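Local coordinates for probable molybdenum cofactor guanylyltransferase (Aquifex aeolicus, PDB 2E8B), which probably transfers the GMP moiety of GTP to molybdenum-bound molybdopterin, forming the guanine dinucleotide form of the molybdenum cofactor and releasing diphosphate, at residues V42-R45 with V46-A50; G87-T90 with A91-A95; M110-E113 with T114-V118; V128-T131 with E132-T136; D157-I160 with W161-L164. All blocks are in the same frame, centred on the assembly; numbering follows the deposited sequence.

Interaction 1 of 5, residues V42-R45 with V46-A50; sequences VIER and VYETA
Val-46 and Thr-49 meet the preceding turn of one continuous alpha-helix, each reaching back to the residue four places before it, Val-42 and Arg-45. The tight part of the contact is made by the backbone and the branched side chains. Val-46 N donates to Val-42 O at 3.0 Å, and Val-46 CG2 also leans on that oxygen, 3.3 Å from Val-42 O; its chi1 of 173° sets this methyl beside its own backbone N, facing the earlier turn. Arg-45 O is gripped twice: Thr-49 N lies 2.9 Å from Arg-45 O, and the hydroxyl Thr-49 OG1 donates to Arg-45 O over 3.0 Å from the opposite face of the carbonyl plane, 37° out of it. An alanine here would take away this hydroxyl donor and would probably leave Arg-45 O with the single main-chain bond from this turn.

Glu-48 N donates to Glu-44 O, and Glu-48 CG packs 3.1 Å from Glu-44 O; only the carboxylate ends spread apart, Glu-44 OE1 lying 5.0 Å from Glu-48 OE1 on the looser side, where Glu-48 is exposed. These like charges probably repel weakly, and Glu-44 has its salt bridge with Lys-41. Arg-45 bends at chi3, which brings a face of its guanidinium over Val-42 CA while NH2 bonds to Pro-108 O.

Helix 32-51 is the crossover of the beta-alpha-beta unit 16-22, 32-51, 56-61: Ile-43 and Val-46 rest on Val-19 of the first strand, and Tyr-47 on Val-57 and Ile-59 of the second.

Interaction 2 of 5, residues G87-T90 with A91-A95; sequences GLYT and ALKHA
Gly-87 meets Ala-91 through the backbone, its O accepting from Ala-91 N at 3.0 Å; the methyl of Ala-91 lies against the same turn, with CB 3.5 Å from Gly-87 O. Leu-88 comes next. Its O accepts from Leu-92 N in a bond that is nearly straight, with an N-H...O angle of 169°, and Leu-88 CG lies 4.2 Å from Leu-92 CD1. Both leucines also touch Tyr-141 of strand 140-142, which places this pair on the sheet side of the helix.

Tyr-89 O takes the Lys-93 N-H at 2.9 Å. Beyond the backbone, the aromatic ring and the aliphatic lysine chain cross obliquely: Tyr-89 OH is 3.8 Å from Lys-93 CD, a contact reached because Lys-93 is extended throughout and its CG stands opposite the backbone N (chi1 177°). The tyrosine is also packed on helix 146-154. Thr-90 O accepts the longer bond from His-94 N, 3.3 Å, and its hydroxyl is hydrogen-bonded to Ile-86 O.

The unbroken i to i+4 ladder is that of an alpha-helix nearing its C-terminal end. Helix 84-94 packs on the central sheet of this GT-A-type domain, which probably binds the nucleotide, with Thr-90 close to Asp-77, a predicted GTP-binding residue.

Interaction 3 of 5, residues M110-E113 with T114-V118; sequences MKKE and TVLYV
The first turn of helix 112-120 brings Met-110, just ahead of the helix, against Thr-114, with Lys-111 at the N-cap position. Met-110 folds back over the turn: with CG anti to the backbone N, the bend at chi2 (57°) brings the sulfur to the helix, and a further bend at chi3 turns the terminal methyl CE. There Met-110 SD lies 3.7 Å from Thr-114 CB and also reaches a methyl of the next residue, Val-115 CG2, at 4.0 Å. The sulfur therefore spans two consecutive side chains with apolar contacts.

The backbone tightens as the helix develops. Thr-114 N donates to Lys-111 O at 3.0 Å, but it approaches from 54° out of the carbonyl plane, an oblique i to i+3 bond at the helix start. Two residues on, at Leu-116, the regular i to i+4 pattern is established, with Leu-116 N 2.8 Å from Lys-112 O, and Tyr-117 N to Glu-113 O continues it. Leu-116 CG also presses on this acceptor, 3.3 Å from Lys-112 O. Farther out, the apolar part of the lysine chain approaches the leucine at 4.3 Å from Lys-112 CE to Leu-116 CD1, while the ammonium is hydrogen-bonded to Thr-5 OG1.

Around this turn, the Thr-114 hydroxyl pairs with Thr-181 OG1. Met-110 touches Leu-103 and Val-115 touches Phe-101, so one flank of helix 112-120 lies against strand 99-104.

Interaction 4 of 5, residues V128-T131 with E132-T136; sequences VAKT and EKLHT
Lys-130 and Leu-134 form a non-hydrogen-bonded pair, their CA atoms 4.7 Å apart, in a tight antiparallel beta hairpin, the CA 128 to 131 and CA 132 to 136 directions lying 160° apart. The turn is closed by Thr-131 N, which donates to Lys-133 O at 3.0 Å, and beyond it His-135 N reaches Ala-129 O at 2.9 Å.

Lys-130 and Leu-134 point to the same face of the sheet. The bend of the lysine at chi2 (66°) lays its methylene chain across the return strand: Lys-130 CD is 3.4 Å from Lys-133 O and also packs near Leu-134 CD1. A second bend, at chi4, turns the ammonium, which forms a salt bridge with Glu-171 of the neighbouring strand 170-173. Val-128 adds an apolar contact to this cluster, with Val-128 CG2 3.7 Å from Leu-134 CD1, the two side chains approaching aslant.

On the opposite face, Ala-129 CB meets His-135 CB at 4.1 Å. The imidazole lies alongside the first strand, reaching from Ala-129 toward Thr-131, with the backbone of both at its edge; as modelled, ND1 makes a weak bond to Ala-129 O. Glu-132, on the turn, has its salt-bridge partner in Arg-179, and a water lies within hydrogen-bonding distance of its OE2.

His-135 is the centre of an inverse gamma turn, after which the chain changes direction at Thr-136. On the approach to that corner, Val-128 CB lies 3.5 Å from His-135 O.

Interaction 5 of 5, residues D157-I160 with W161-L164; sequences DYRI and WALL
Asp-157 and Arg-159 form a salt bridge whose flat guanidinium is laid against Ala-162 on the first turn of helix 160-167. The grip is side-on: Arg-159 NE donates to Asp-157 OD1 at 2.8 Å, almost straight at 175°, and Arg-159 NH2 to Asp-157 OD2 at 2.9 Å. OD1 also accepts Arg-159 N from the opposite face of its plane, closing an Asx turn. OD2 has a second partner in Arg-152 of helix 146-154.

The methyl Ala-162 CB sits over one guanidinium face, offset toward its rim, 3.7 Å from Arg-159 NH2, and also touches Asp-157 OD2 at 3.6 Å. With an asparagine instead of Asp-157, the Arg-159 guanidinium would probably lose its counter-charge and turn more freely over the Ala-162 methyl.

Farther along, Leu-164 N donates to Ile-160 O at 2.8 Å, and the two side chains run side by side; Ile-160 chi1 of -66° puts CG2 opposite its own backbone N, 4.0 Å from Leu-164 CG. Leu-163 N similarly reaches Arg-159 O.

With Arg-159 at the N-cap position, this is a helix start preceded by an Asx turn, joining helix 146-154 to helix 160-167.

How the interactions relate
The five contacts follow one another along a single chain, all within the MobA-like NTP transferase domain. Interaction 1 and interaction 3 are 12 Å apart between centres and touch where Thr-49 CG2 packs 3.6 Å from Lys-112 N. Interaction 5 touches interactions 2 and 4: Leu-163 CD2 meets Leu-88 CD2 of interaction 2 at 3.9 Å, and Ile-160 CG2 meets Thr-136 CB of interaction 4 at 3.8 Å. Interactions 1 and 5 lie on opposite sides of the chain's centre, about 26 Å apart between centres. Interaction 4 is a hairpin within the mixed sheet, and interactions 1, 2, 3 and 5 lie on or at the start of helices that pack around it, near the predicted GTP and magnesium residues.

Interaction 1 of 5, residues V42-R45 with V46-A50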
loop_
_atom_site.group_PDB
_atom_site.type_symbol
_atom_site.label_atom_id
_atom_site.label_comp_id
_atom_site.label_asym_id
_atom_site.label_seq_id
_atom_site.Cartn_x
_atom_site.Cartn_y
_atom_site.Cartn_z
ATOM N N VAL A 42 -3.756 -13.606 2.956
ATOM C CA VAL A 42 -4.194 -12.373 2.321
ATOM C C VAL A 42 -3.011 -11.567 1.784
ATOM O O VAL A 42 -2.999 -11.192 0.611
ATOM C CB VAL A 42 -5.009 -11.500 3.302
ATOM C CG1 VAL A 42 -5.290 -10.134 2.679
ATOM C CG2 VAL A 42 -6.323 -12.195 3.649
ATOM N N ILE A 43 -2.005 -11.308 2.618
ATOM C CA ILE A 43 -0.869 -10.525 2.135
ATOM C C ILE A 43 -0.115 -11.287 1.052
ATOM O O ILE A 43 0.454 -10.688 0.136
ATOM C CB ILE A 43 0.105 -10.119 3.275
ATOM C CG1 ILE A 43 1.082 -9.062 2.749
ATOM C CG2 ILE A 43 0.876 -11.328 3.786
ATOM C CD1 ILE A 43 1.969 -8.440 3.815
ATOM N N GLU A 44 -0.113 -12.611 1.153
ATOM C CA GLU A 44 0.551 -13.432 0.150
ATOM C C GLU A 44 -0.129 -13.172 -1.191
ATOM O O GLU A 44 0.535 -12.986 -2.213
ATOM C CB GLU A 44 0.426 -14.913 0.518
ATOM C CG GLU A 44 1.166 -15.860 -0.412
ATOM C CD GLU A 44 1.011 -17.315 0.004
ATOM O OE1 GLU A 44 -0.123 -17.832 -0.031
ATOM O OE2 GLU A 44 2.024 -17.940 0.373
ATOM N N ARG A 45 -1.457 -13.146 -1.183
ATOM C CA ARG A 45 -2.212 -12.899 -2.403
ATOM C C ARG A 45 -1.970 -11.495 -2.948
ATOM O O ARG A 45 -1.829 -11.308 -4.160
ATOM C CB ARG A 45 -3.708 -13.103 -2.162
ATOM C CG ARG A 45 -4.098 -14.536 -1.822
ATOM C CD ARG A 45 -5.547 -14.817 -2.202
ATOM N NE ARG A 45 -6.507 -14.070 -1.392
ATOM C CZ ARG A 45 -6.840 -14.383 -0.142
ATOM N NH1 ARG A 45 -6.294 -15.436 0.454
ATOM N NH2 ARG A 45 -7.722 -13.641 0.514
ATOM N N VAL A 46 -1.924 -10.507 -2.059
ATOM C CA VAL A 46 -1.697 -9.131 -2.483
ATOM C C VAL A 46 -0.325 -9.017 -3.133
ATOM O O VAL A 46 -0.160 -8.332 -4.141
ATOM C CB VAL A 46 -1.766 -8.150 -1.293
ATOM C CG1 VAL A 46 -1.362 -6.753 -1.740
ATOM C CG2 VAL A 46 -3.176 -8.126 -0.724
ATOM N N TYR A 47 0.655 -9.698 -2.546
ATOM C CA TYR A 47 2.018 -9.684 -3.052
ATOM C C TYR A 47 2.088 -10.286 -4.451
ATOM O O TYR A 47 2.714 -9.721 -5.350
ATOM C CB TYR A 47 2.932 -10.464 -2.103
ATOM C CG TYR A 47 4.342 -10.616 -2.613
ATOM C CD1 TYR A 47 5.140 -9.501 -2.854
ATOM C CD2 TYR A 47 4.874 -11.878 -2.870
ATOM C CE1 TYR A 47 6.436 -9.639 -3.343
ATOM C CE2 TYR A 47 6.164 -12.027 -3.357
ATOM C CZ TYR A 47 6.939 -10.906 -3.592
ATOM O OH TYR A 47 8.223 -11.050 -4.060
ATOM N N GLU A 48 1.439 -11.429 -4.634
ATOM C CA GLU A 48 1.442 -12.079 -5.934
ATOM C C GLU A 48 0.727 -11.208 -6.966
ATOM O O GLU A 48 1.159 -11.110 -8.109
ATOM C CB GLU A 48 0.787 -13.457 -5.827
ATOM C CG GLU A 48 1.504 -14.357 -4.831
ATOM C CD GLU A 48 1.046 -15.799 -4.890
ATOM O OE1 GLU A 48 -0.164 -16.052 -4.699
ATOM O OE2 GLU A 48 1.898 -16.681 -5.124
ATOM N N THR A 49 -0.358 -10.562 -6.557
ATOM C CA THR A 49 -1.088 -9.684 -7.459
ATOM C C THR A 49 -0.165 -8.549 -7.904
ATOM O O THR A 49 -0.098 -8.211 -9.084
ATOM C CB THR A 49 -2.327 -9.087 -6.770
ATOM O OG1 THR A 49 -3.253 -10.138 -6.472
ATOM C CG2 THR A 49 -3.000 -8.065 -7.674
ATOM N N ALA A 50 0.559 -7.968 -6.954
ATOM C CA ALA A 50 1.474 -6.879 -7.263
ATOM C C ALA A 50 2.553 -7.339 -8.244
ATOM O O ALA A 50 2.866 -6.646 -9.212
ATOM C CB ALA A 50 2.116 -6.366 -5.984
#

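Interaction 2 of 5, residues G87-T90 with A91-A95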
loop_
_atom_site.group_PDB
_atom_site.type_symbol
_atom_site.label_atom_id
_atom_site.label_comp_id
_atom_site.label_asym_id
_atom_site.label_seq_id
_atom_site.Cartn_x
_atom_site.Cartn_y
_atom_site.Cartn_z
ATOM N N GLY A 87 4.758 3.659 7.415
ATOM C CA GLY A 87 5.025 2.667 6.386
ATOM C C GLY A 87 5.200 3.384 5.054
ATOM O O GLY A 87 6.027 2.998 4.219
ATOM N N LEU A 88 4.412 4.438 4.860
ATOM C CA LEU A 88 4.467 5.242 3.646
ATOM C C LEU A 88 5.823 5.931 3.564
ATOM O O LEU A 88 6.464 5.942 2.519
ATOM C CB LEU A 88 3.347 6.286 3.663
ATOM C CG LEU A 88 3.182 7.178 2.430
ATOM C CD1 LEU A 88 2.884 6.309 1.218
ATOM C CD2 LEU A 88 2.048 8.170 2.655
ATOM N N TYR A 89 6.259 6.505 4.681
ATOM C CA TYR A 89 7.549 7.180 4.743
ATOM C C TYR A 89 8.652 6.189 4.372
ATOM O O TYR A 89 9.529 6.486 3.560
ATOM C CB TYR A 89 7.784 7.714 6.159
ATOM C CG TYR A 89 9.215 8.113 6.450
ATOM C CD1 TYR A 89 9.751 9.289 5.931
ATOM C CD2 TYR A 89 10.039 7.298 7.227
ATOM C CE1 TYR A 89 11.074 9.644 6.179
ATOM C CE2 TYR A 89 11.367 7.642 7.477
ATOM C CZ TYR A 89 11.872 8.816 6.949
ATOM O OH TYR A 89 13.183 9.161 7.182
ATOM N N THR A 90 8.593 5.003 4.969
ATOM C CA THR A 90 9.590 3.973 4.710
ATOM C C THR A 90 9.634 3.590 3.236
ATOM O O THR A 90 10.707 3.393 2.674
ATOM C CB THR A 90 9.310 2.722 5.554
ATOM O OG1 THR A 90 9.350 3.079 6.942
ATOM C CG2 THR A 90 10.354 1.641 5.283
ATOM N N ALA A 91 8.465 3.493 2.610
ATOM C CA ALA A 91 8.390 3.136 1.201
ATOM C C ALA A 91 9.016 4.215 0.318
ATOM O O ALA A 91 9.832 3.918 -0.557
ATOM C CB ALA A 91 6.930 2.924 0.798
ATOM N N LEU A 92 8.636 5.467 0.555
ATOM C CA LEU A 92 9.139 6.577 -0.249
ATOM C C LEU A 92 10.624 6.846 -0.056
ATOM O O LEU A 92 11.307 7.290 -0.980
ATOM C CB LEU A 92 8.322 7.832 0.033
ATOM C CG LEU A 92 6.866 7.698 -0.423
ATOM C CD1 LEU A 92 6.093 8.941 -0.048
ATOM C CD2 LEU A 92 6.816 7.465 -1.929
ATOM N N LYS A 93 11.124 6.568 1.142
ATOM C CA LYS A 93 12.541 6.755 1.435
ATOM C C LYS A 93 13.350 5.762 0.594
ATOM O O LYS A 93 14.423 6.086 0.078
ATOM C CB LYS A 93 12.779 6.508 2.927
ATOM C CG LYS A 93 14.219 6.593 3.396
ATOM C CD LYS A 93 14.277 6.286 4.889
ATOM C CE LYS A 93 15.694 6.287 5.424
ATOM N NZ LYS A 93 15.692 6.006 6.885
ATOM N N HIS A 94 12.811 4.555 0.443
ATOM C CA HIS A 94 13.464 3.496 -0.315
ATOM C C HIS A 94 13.289 3.649 -1.824
ATOM O O HIS A 94 14.144 3.223 -2.592
ATOM C CB HIS A 94 12.906 2.133 0.113
ATOM C CG HIS A 94 13.511 0.972 -0.611
ATOM N ND1 HIS A 94 14.717 0.412 -0.250
ATOM C CD2 HIS A 94 13.072 0.260 -1.677
ATOM C CE1 HIS A 94 14.995 -0.596 -1.058
ATOM N NE2 HIS A 94 14.011 -0.708 -1.933
ATOM N N ALA A 95 12.176 4.253 -2.237
ATOM C CA ALA A 95 11.858 4.432 -3.655
ATOM C C ALA A 95 13.055 4.773 -4.541
ATOM O O ALA A 95 13.840 5.661 -4.218
ATOM C CB ALA A 95 10.786 5.501 -3.807
#

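Interaction 3 of 5, residues M110-E113 with T114-V118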
loop_
_atom_site.group_PDB
_atom_site.type_symbol
_atom_site.label_atom_id
_atom_site.label_comp_id
_atom_site.label_asym_id
_atom_site.label_seq_id
_atom_site.Cartn_x
_atom_site.Cartn_y
_atom_site.Cartn_z
ATOM N N MET A 110 -8.263 -7.963 -3.596
ATOM C CA MET A 110 -7.565 -7.165 -4.602
ATOM C C MET A 110 -7.317 -7.943 -5.890
ATOM O O MET A 110 -7.014 -9.138 -5.873
ATOM C CB MET A 110 -6.231 -6.641 -4.044
ATOM C CG MET A 110 -5.435 -5.732 -4.991
ATOM S SD MET A 110 -6.316 -4.244 -5.603
ATOM C CE MET A 110 -6.789 -3.457 -4.058
ATOM N N LYS A 111 -7.485 -7.251 -7.010
ATOM C CA LYS A 111 -7.272 -7.828 -8.329
ATOM C C LYS A 111 -6.375 -6.889 -9.110
ATOM O O LYS A 111 -6.387 -5.682 -8.893
ATOM C CB LYS A 111 -8.594 -7.996 -9.079
ATOM C CG LYS A 111 -9.372 -9.238 -8.704
ATOM C CD LYS A 111 -10.384 -9.586 -9.786
ATOM C CE LYS A 111 -10.978 -10.969 -9.550
ATOM N NZ LYS A 111 -11.857 -11.411 -10.670
ATOM N N LYS A 112 -5.600 -7.449 -10.025
ATOM C CA LYS A 112 -4.691 -6.648 -10.819
ATOM C C LYS A 112 -5.403 -5.541 -11.589
ATOM O O LYS A 112 -4.860 -4.450 -11.740
ATOM C CB LYS A 112 -3.932 -7.548 -11.791
ATOM C CG LYS A 112 -4.815 -8.222 -12.827
ATOM C CD LYS A 112 -4.023 -9.201 -13.677
ATOM C CE LYS A 112 -2.869 -8.513 -14.377
ATOM N NZ LYS A 112 -2.155 -9.436 -15.309
ATOM N N GLU A 113 -6.613 -5.810 -12.074
ATOM C CA GLU A 113 -7.340 -4.793 -12.832
ATOM C C GLU A 113 -7.546 -3.509 -12.037
ATOM O O GLU A 113 -7.549 -2.416 -12.599
ATOM C CB GLU A 113 -8.698 -5.321 -13.302
ATOM C CG GLU A 113 -8.607 -6.466 -14.295
ATOM C CD GLU A 113 -8.774 -7.822 -13.640
ATOM O OE1 GLU A 113 -8.084 -8.093 -12.637
ATOM O OE2 GLU A 113 -9.600 -8.621 -14.133
ATOM N N THR A 114 -7.718 -3.642 -10.728
ATOM C CA THR A 114 -7.917 -2.471 -9.886
ATOM C C THR A 114 -6.630 -1.661 -9.852
ATOM O O THR A 114 -6.652 -0.432 -9.962
ATOM C CB THR A 114 -8.314 -2.885 -8.467
ATOM O OG1 THR A 114 -9.524 -3.647 -8.528
ATOM C CG2 THR A 114 -8.523 -1.661 -7.590
ATOM N N VAL A 115 -5.503 -2.353 -9.722
ATOM C CA VAL A 115 -4.214 -1.684 -9.698
ATOM C C VAL A 115 -3.965 -0.996 -11.037
ATOM O O VAL A 115 -3.537 0.159 -11.086
ATOM C CB VAL A 115 -3.082 -2.686 -9.432
ATOM C CG1 VAL A 115 -1.732 -1.995 -9.537
ATOM C CG2 VAL A 115 -3.260 -3.299 -8.054
ATOM N N LEU A 116 -4.251 -1.708 -12.123
ATOM C CA LEU A 116 -4.041 -1.166 -13.458
ATOM C C LEU A 116 -4.924 0.046 -13.751
ATOM O O LEU A 116 -4.489 0.976 -14.428
ATOM C CB LEU A 116 -4.268 -2.258 -14.503
ATOM C CG LEU A 116 -3.252 -3.401 -14.445
ATOM C CD1 LEU A 116 -3.611 -4.425 -15.492
ATOM C CD2 LEU A 116 -1.837 -2.873 -14.672
ATOM N N TYR A 117 -6.155 0.047 -13.244
ATOM C CA TYR A 117 -7.043 1.184 -13.480
ATOM C C TYR A 117 -6.475 2.413 -12.781
ATOM O O TYR A 117 -6.533 3.526 -13.315
ATOM C CB TYR A 117 -8.460 0.914 -12.958
ATOM C CG TYR A 117 -9.460 1.976 -13.376
ATOM C CD1 TYR A 117 -9.906 2.060 -14.694
ATOM C CD2 TYR A 117 -9.950 2.903 -12.454
ATOM C CE1 TYR A 117 -10.816 3.042 -15.088
ATOM C CE2 TYR A 117 -10.861 3.891 -12.838
ATOM C CZ TYR A 117 -11.285 3.952 -14.156
ATOM O OH TYR A 117 -12.162 4.934 -14.552
ATOM N N VAL A 118 -5.914 2.212 -11.592
ATOM C CA VAL A 118 -5.329 3.331 -10.865
ATOM C C VAL A 118 -4.117 3.845 -11.632
ATOM O O VAL A 118 -3.960 5.051 -11.810
ATOM C CB VAL A 118 -4.927 2.934 -9.428
ATOM C CG1 VAL A 118 -4.166 4.085 -8.759
ATOM C CG2 VAL A 118 -6.176 2.628 -8.626
#

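Interaction 4 of 5, residues V128-T131 with E132-T136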
loop_
_atom_site.group_PDB
_atom_site.type_symbol
_atom_site.label_atom_id
_atom_site.label_comp_id
_atom_site.label_asym_id
_atom_site.label_seq_id
_atom_site.Cartn_x
_atom_site.Cartn_y
_atom_site.Cartn_z
ATOM N N VAL A 128 -5.117 8.136 -5.417
ATOM C CA VAL A 128 -5.542 7.015 -4.600
ATOM C C VAL A 128 -6.942 6.564 -4.958
ATOM O O VAL A 128 -7.773 7.355 -5.416
ATOM C CB VAL A 128 -5.502 7.366 -3.101
ATOM C CG1 VAL A 128 -4.065 7.363 -2.600
ATOM C CG2 VAL A 128 -6.135 8.723 -2.877
ATOM N N ALA A 129 -7.192 5.280 -4.741
ATOM C CA ALA A 129 -8.484 4.676 -5.032
ATOM C C ALA A 129 -9.592 5.234 -4.146
ATOM O O ALA A 129 -9.389 5.478 -2.961
ATOM C CB ALA A 129 -8.390 3.160 -4.858
ATOM N N LYS A 130 -10.769 5.423 -4.733
ATOM C CA LYS A 130 -11.910 5.950 -4.003
ATOM C C LYS A 130 -13.201 5.197 -4.297
ATOM O O LYS A 130 -13.662 5.142 -5.437
ATOM C CB LYS A 130 -12.102 7.440 -4.334
ATOM C CG LYS A 130 -13.326 8.091 -3.696
ATOM C CD LYS A 130 -13.207 8.153 -2.184
ATOM C CE LYS A 130 -14.426 8.816 -1.553
ATOM N NZ LYS A 130 -14.599 10.231 -1.990
ATOM N N THR A 131 -13.758 4.586 -3.255
ATOM C CA THR A 131 -15.033 3.887 -3.350
ATOM C C THR A 131 -15.860 4.748 -2.410
ATOM O O THR A 131 -15.862 5.969 -2.549
ATOM C CB THR A 131 -14.959 2.450 -2.796
ATOM O OG1 THR A 131 -14.544 2.481 -1.426
ATOM C CG2 THR A 131 -13.986 1.612 -3.602
ATOM N N GLU A 132 -16.550 4.132 -1.456
ATOM C CA GLU A 132 -17.315 4.903 -0.488
ATOM C C GLU A 132 -16.274 5.491 0.453
ATOM O O GLU A 132 -16.469 6.548 1.045
ATOM C CB GLU A 132 -18.262 3.995 0.298
ATOM C CG GLU A 132 -19.424 3.467 -0.516
ATOM C CD GLU A 132 -20.344 4.576 -0.973
ATOM O OE1 GLU A 132 -20.833 5.328 -0.101
ATOM O OE2 GLU A 132 -20.577 4.700 -2.195
ATOM N N LYS A 133 -15.154 4.783 0.559
ATOM C CA LYS A 133 -14.040 5.172 1.413
ATOM C C LYS A 133 -12.833 5.614 0.594
ATOM O O LYS A 133 -12.654 5.184 -0.545
ATOM C CB LYS A 133 -13.634 3.981 2.288
ATOM C CG LYS A 133 -12.265 4.110 2.939
ATOM C CD LYS A 133 -11.919 2.874 3.757
ATOM C CE LYS A 133 -10.540 3.007 4.375
ATOM N NZ LYS A 133 -10.256 1.910 5.336
ATOM N N LEU A 134 -12.009 6.480 1.177
ATOM C CA LEU A 134 -10.797 6.927 0.498
ATOM C C LEU A 134 -9.718 5.910 0.869
ATOM O O LEU A 134 -9.369 5.762 2.043
ATOM C CB LEU A 134 -10.381 8.316 0.984
ATOM C CG LEU A 134 -9.111 8.865 0.327
ATOM C CD1 LEU A 134 -9.375 9.124 -1.153
ATOM C CD2 LEU A 134 -8.670 10.144 1.026
ATOM N N HIS A 135 -9.202 5.195 -0.122
ATOM C CA HIS A 135 -8.177 4.206 0.151
ATOM C C HIS A 135 -6.788 4.799 0.055
ATOM O O HIS A 135 -6.126 4.712 -0.976
ATOM C CB HIS A 135 -8.348 3.026 -0.796
ATOM C CG HIS A 135 -9.685 2.374 -0.668
ATOM N ND1 HIS A 135 -10.784 2.773 -1.398
ATOM C CD2 HIS A 135 -10.126 1.426 0.189
ATOM C CE1 HIS A 135 -11.845 2.100 -0.993
ATOM N NE2 HIS A 135 -11.473 1.277 -0.030
ATOM N N THR A 136 -6.360 5.400 1.161
ATOM C CA THR A 136 -5.065 6.053 1.258
ATOM C C THR A 136 -3.891 5.141 0.962
ATOM O O THR A 136 -2.821 5.611 0.569
ATOM C CB THR A 136 -4.850 6.635 2.658
ATOM O OG1 THR A 136 -4.937 5.582 3.623
ATOM C CG2 THR A 136 -5.896 7.691 2.964
HETATM O O HOH W 1 -18.803 6.388 -4.187
#

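Interaction 5 of 5, residues D157-I160 with W161-L164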
loop_
_atom_site.group_PDB
_atom_site.type_symbol
_atom_site.label_atom_id
_atom_site.label_comp_id
_atom_site.label_asym_id
_atom_site.label_seq_id
_atom_site.Cartn_x
_atom_site.Cartn_y
_atom_site.Cartn_z
ATOM N N ASP A 157 2.014 14.700 13.596
ATOM C CA ASP A 157 0.721 14.495 12.940
ATOM C C ASP A 157 0.847 13.283 12.023
ATOM O O ASP A 157 1.407 13.376 10.932
ATOM C CB ASP A 157 0.343 15.734 12.122
ATOM C CG ASP A 157 -1.105 15.709 11.642
ATOM O OD1 ASP A 157 -1.763 14.644 11.721
ATOM O OD2 ASP A 157 -1.582 16.764 11.174
ATOM N N TYR A 158 0.321 12.150 12.477
ATOM C CA TYR A 158 0.390 10.902 11.721
ATOM C C TYR A 158 -0.800 10.676 10.798
ATOM O O TYR A 158 -0.895 9.631 10.153
ATOM C CB TYR A 158 0.484 9.719 12.687
ATOM C CG TYR A 158 1.797 9.587 13.433
ATOM C CD1 TYR A 158 2.699 10.652 13.519
ATOM C CD2 TYR A 158 2.121 8.393 14.080
ATOM C CE1 TYR A 158 3.895 10.523 14.236
ATOM C CE2 TYR A 158 3.303 8.258 14.796
ATOM C CZ TYR A 158 4.184 9.324 14.869
ATOM O OH TYR A 158 5.345 9.190 15.594
ATOM N N ARG A 159 -1.714 11.637 10.732
ATOM C CA ARG A 159 -2.886 11.473 9.880
ATOM C C ARG A 159 -2.550 11.563 8.398
ATOM O O ARG A 159 -2.061 12.591 7.933
ATOM C CB ARG A 159 -3.928 12.535 10.215
ATOM C CG ARG A 159 -4.404 12.510 11.651
ATOM C CD ARG A 159 -5.297 13.707 11.911
ATOM N NE ARG A 159 -4.547 14.957 11.804
ATOM C CZ ARG A 159 -5.109 16.161 11.752
ATOM N NH1 ARG A 159 -6.431 16.279 11.791
ATOM N NH2 ARG A 159 -4.347 17.248 11.680
ATOM N N ILE A 160 -2.805 10.492 7.652
ATOM C CA ILE A 160 -2.539 10.532 6.218
ATOM C C ILE A 160 -3.581 11.435 5.559
ATOM O O ILE A 160 -3.326 12.025 4.507
ATOM C CB ILE A 160 -2.570 9.122 5.591
ATOM C CG1 ILE A 160 -1.404 8.292 6.149
ATOM C CG2 ILE A 160 -2.437 9.216 4.073
ATOM C CD1 ILE A 160 -1.370 6.854 5.646
ATOM N N TRP A 161 -4.755 11.546 6.175
ATOM C CA TRP A 161 -5.796 12.427 5.637
ATOM C C TRP A 161 -5.281 13.858 5.640
ATOM O O TRP A 161 -5.470 14.597 4.680
ATOM C CB TRP A 161 -7.075 12.378 6.477
ATOM C CG TRP A 161 -7.943 11.180 6.256
ATOM C CD1 TRP A 161 -7.827 10.242 5.269
ATOM C CD2 TRP A 161 -9.078 10.799 7.040
ATOM N NE1 TRP A 161 -8.822 9.298 5.393
ATOM C CE2 TRP A 161 -9.605 9.619 6.471
ATOM C CE3 TRP A 161 -9.704 11.343 8.171
ATOM C CZ2 TRP A 161 -10.731 8.970 6.993
ATOM C CZ3 TRP A 161 -10.823 10.697 8.691
ATOM C CH2 TRP A 161 -11.322 9.525 8.101
ATOM N N ALA A 162 -4.627 14.249 6.731
ATOM C CA ALA A 162 -4.086 15.601 6.851
ATOM C C ALA A 162 -2.937 15.785 5.872
ATOM O O ALA A 162 -2.787 16.844 5.263
ATOM C CB ALA A 162 -3.609 15.850 8.283
ATOM N N LEU A 163 -2.121 14.750 5.729
ATOM C CA LEU A 163 -0.998 14.797 4.803
ATOM C C LEU A 163 -1.509 15.049 3.389
ATOM O O LEU A 163 -1.012 15.930 2.688
ATOM C CB LEU A 163 -0.227 13.476 4.824
ATOM C CG LEU A 163 0.809 13.288 3.709
ATOM C CD1 LEU A 163 1.999 14.234 3.924
ATOM C CD2 LEU A 163 1.290 11.837 3.697
ATOM N N LEU A 164 -2.507 14.269 2.982
ATOM C CA LEU A 164 -3.066 14.388 1.645
ATOM C C LEU A 164 -3.730 15.737 1.386
ATOM O O LEU A 164 -3.632 16.270 0.284
ATOM C CB LEU A 164 -4.038 13.237 1.377
ATOM C CG LEU A 164 -3.367 11.861 1.251
ATOM C CD1 LEU A 164 -4.426 10.817 0.937
ATOM C CD2 LEU A 164 -2.318 11.880 0.153
#